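Local structure of 3-oxo-tetronate kinase (Cupriavidus necator, 5DMH) at residues G200-D205 against H212-R217. The protein catalyses the ATP-dependent phosphorylation of 3-oxo-tetronate to 3-oxo-tetronate 4-phosphate. Residues are numbered along the deposited sequence; the frame is centred on the assembly and turned at random.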
# COMPACT_ATOMS: atom_id res chain seq x y z
N GLY A 200 4.62 -22.65 -5.15
CA GLY A 200 4.88 -23.02 -6.52
C GLY A 200 4.75 -21.83 -7.47
O GLY A 200 4.85 -20.65 -7.06
N LEU A 201 4.52 -22.14 -8.74
CA LEU A 201 4.48 -21.15 -9.80
C LEU A 201 3.37 -21.42 -10.78
O LEU A 201 3.25 -22.52 -11.31
CB LEU A 201 5.80 -21.13 -10.56
CG LEU A 201 5.92 -20.16 -11.76
CD1 LEU A 201 5.84 -18.71 -11.34
CD2 LEU A 201 7.24 -20.42 -12.51
N LEU A 202 2.56 -20.39 -11.03
CA LEU A 202 1.59 -20.40 -12.11
C LEU A 202 2.25 -19.61 -13.25
O LEU A 202 2.25 -18.40 -13.25
CB LEU A 202 0.29 -19.76 -11.62
CG LEU A 202 -0.84 -19.51 -12.60
CD1 LEU A 202 -1.23 -20.81 -13.29
CD2 LEU A 202 -2.05 -18.90 -11.90
N ARG A 203 2.83 -20.32 -14.21
CA ARG A 203 3.78 -19.74 -15.16
C ARG A 203 3.10 -18.99 -16.30
O ARG A 203 1.95 -19.27 -16.66
CB ARG A 203 4.70 -20.85 -15.69
CG ARG A 203 5.96 -20.37 -16.41
CD ARG A 203 6.82 -21.54 -16.89
NE ARG A 203 7.42 -22.26 -15.79
CZ ARG A 203 6.99 -23.42 -15.28
NH1 ARG A 203 7.63 -23.96 -14.24
NH2 ARG A 203 5.95 -24.07 -15.79
N TYR A 204 3.82 -18.05 -16.89
CA TYR A 204 3.29 -17.16 -17.93
C TYR A 204 2.67 -17.88 -19.12
O TYR A 204 1.78 -17.33 -19.78
CB TYR A 204 4.42 -16.26 -18.46
CG TYR A 204 5.43 -17.00 -19.29
CD1 TYR A 204 6.46 -17.70 -18.69
CD2 TYR A 204 5.31 -17.04 -20.67
CE1 TYR A 204 7.35 -18.41 -19.45
CE2 TYR A 204 6.20 -17.73 -21.44
CZ TYR A 204 7.24 -18.42 -20.83
OH TYR A 204 8.15 -19.12 -21.58
N ASP A 205 3.15 -19.08 -19.42
CA ASP A 205 2.69 -19.80 -20.60
C ASP A 205 1.29 -20.40 -20.40
O ASP A 205 0.54 -20.53 -21.35
CB ASP A 205 3.73 -20.82 -21.06
CG ASP A 205 4.07 -21.87 -20.00
OD1 ASP A 205 3.80 -21.67 -18.80
OD2 ASP A 205 4.62 -22.92 -20.40
N HIS A 212 -9.67 -19.99 -18.91
CA HIS A 212 -10.02 -21.39 -18.75
C HIS A 212 -8.75 -22.20 -18.53
O HIS A 212 -8.68 -23.04 -17.62
CB HIS A 212 -10.81 -21.89 -19.96
CG HIS A 212 -11.24 -23.32 -19.85
ND1 HIS A 212 -12.25 -23.73 -19.01
CD2 HIS A 212 -10.78 -24.44 -20.47
CE1 HIS A 212 -12.40 -25.04 -19.11
NE2 HIS A 212 -11.53 -25.49 -20.00
N ALA A 213 -7.72 -21.95 -19.36
CA ALA A 213 -6.46 -22.67 -19.23
C ALA A 213 -5.78 -22.37 -17.90
O ALA A 213 -5.15 -23.23 -17.29
CB ALA A 213 -5.52 -22.32 -20.36
N THR A 214 -5.91 -21.13 -17.45
CA THR A 214 -5.29 -20.74 -16.20
C THR A 214 -5.95 -21.45 -15.02
O THR A 214 -5.27 -21.90 -14.10
CB THR A 214 -5.33 -19.23 -16.03
OG1 THR A 214 -4.62 -18.63 -17.11
CG2 THR A 214 -4.67 -18.79 -14.72
N ALA A 215 -7.27 -21.54 -15.06
CA ALA A 215 -8.04 -22.19 -14.00
C ALA A 215 -7.70 -23.68 -13.96
O ALA A 215 -7.61 -24.29 -12.89
CB ALA A 215 -9.55 -21.97 -14.23
N GLU A 216 -7.49 -24.26 -15.14
CA GLU A 216 -7.09 -25.66 -15.23
C GLU A 216 -5.71 -25.87 -14.60
O GLU A 216 -5.50 -26.86 -13.90
CB GLU A 216 -7.08 -26.15 -16.68
CG GLU A 216 -8.47 -26.35 -17.28
CD GLU A 216 -8.41 -26.73 -18.75
OE1 GLU A 216 -7.59 -26.15 -19.51
OE2 GLU A 216 -9.20 -27.61 -19.14
N ARG A 217 -4.79 -24.94 -14.84
CA ARG A 217 -3.44 -25.05 -14.31
C ARG A 217 -3.45 -24.90 -12.79
O ARG A 217 -2.72 -25.59 -12.06
CB ARG A 217 -2.50 -24.03 -14.95
CG ARG A 217 -1.09 -24.13 -14.46
CD ARG A 217 -0.50 -25.49 -14.75
NE ARG A 217 0.85 -25.60 -14.22
CZ ARG A 217 1.43 -26.75 -13.87
NH1 ARG A 217 0.78 -27.89 -14.03
NH2 ARG A 217 2.66 -26.75 -13.38
O HOH W 1 2.48 -23.26 -14.41
O HOH W 2 4.21 -24.50 -12.73
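The guanidinium of Arg217 reaches the end of strand 199-202 through two waters, both level with its plane, along its rim. One water accepts from Arg217 NE at 2.9 Å and from Arg203 N at 3.0 Å, and gives a long bond to Leu201 O. The other accepts from Arg217 NH2 at 2.8 Å and donates to Leu201 O at 2.6 Å. NE and NH2 are thus tied through separate waters to one carbonyl oxygen, which probably limits rotation of the flat group. The direct contact is aliphatic. Leu202 CD1 touches Arg217 CG at 3.5 Å, and the two chains lie alongside with their ends pointing opposite ways. Arg217 CG lies anti to the backbone N (chi1 -178°), which sets it against the leucine methyl. The bend at chi2 (60°) then turns the chain from CD onward. The other leucine methyl, CD2, meets Thr214 CG2 at 3.9 Å, with the side chains nearly perpendicular. Thr214 OG1 is hydrogen-bonded to Gly210 O, just before the helix. Leu242 of helix 236-245 touches both Leu202 and Thr214. Helix 211-223 is therefore joined to an outermost strand by a buried apolar contact and a water-bridged rim, without a direct polar bond.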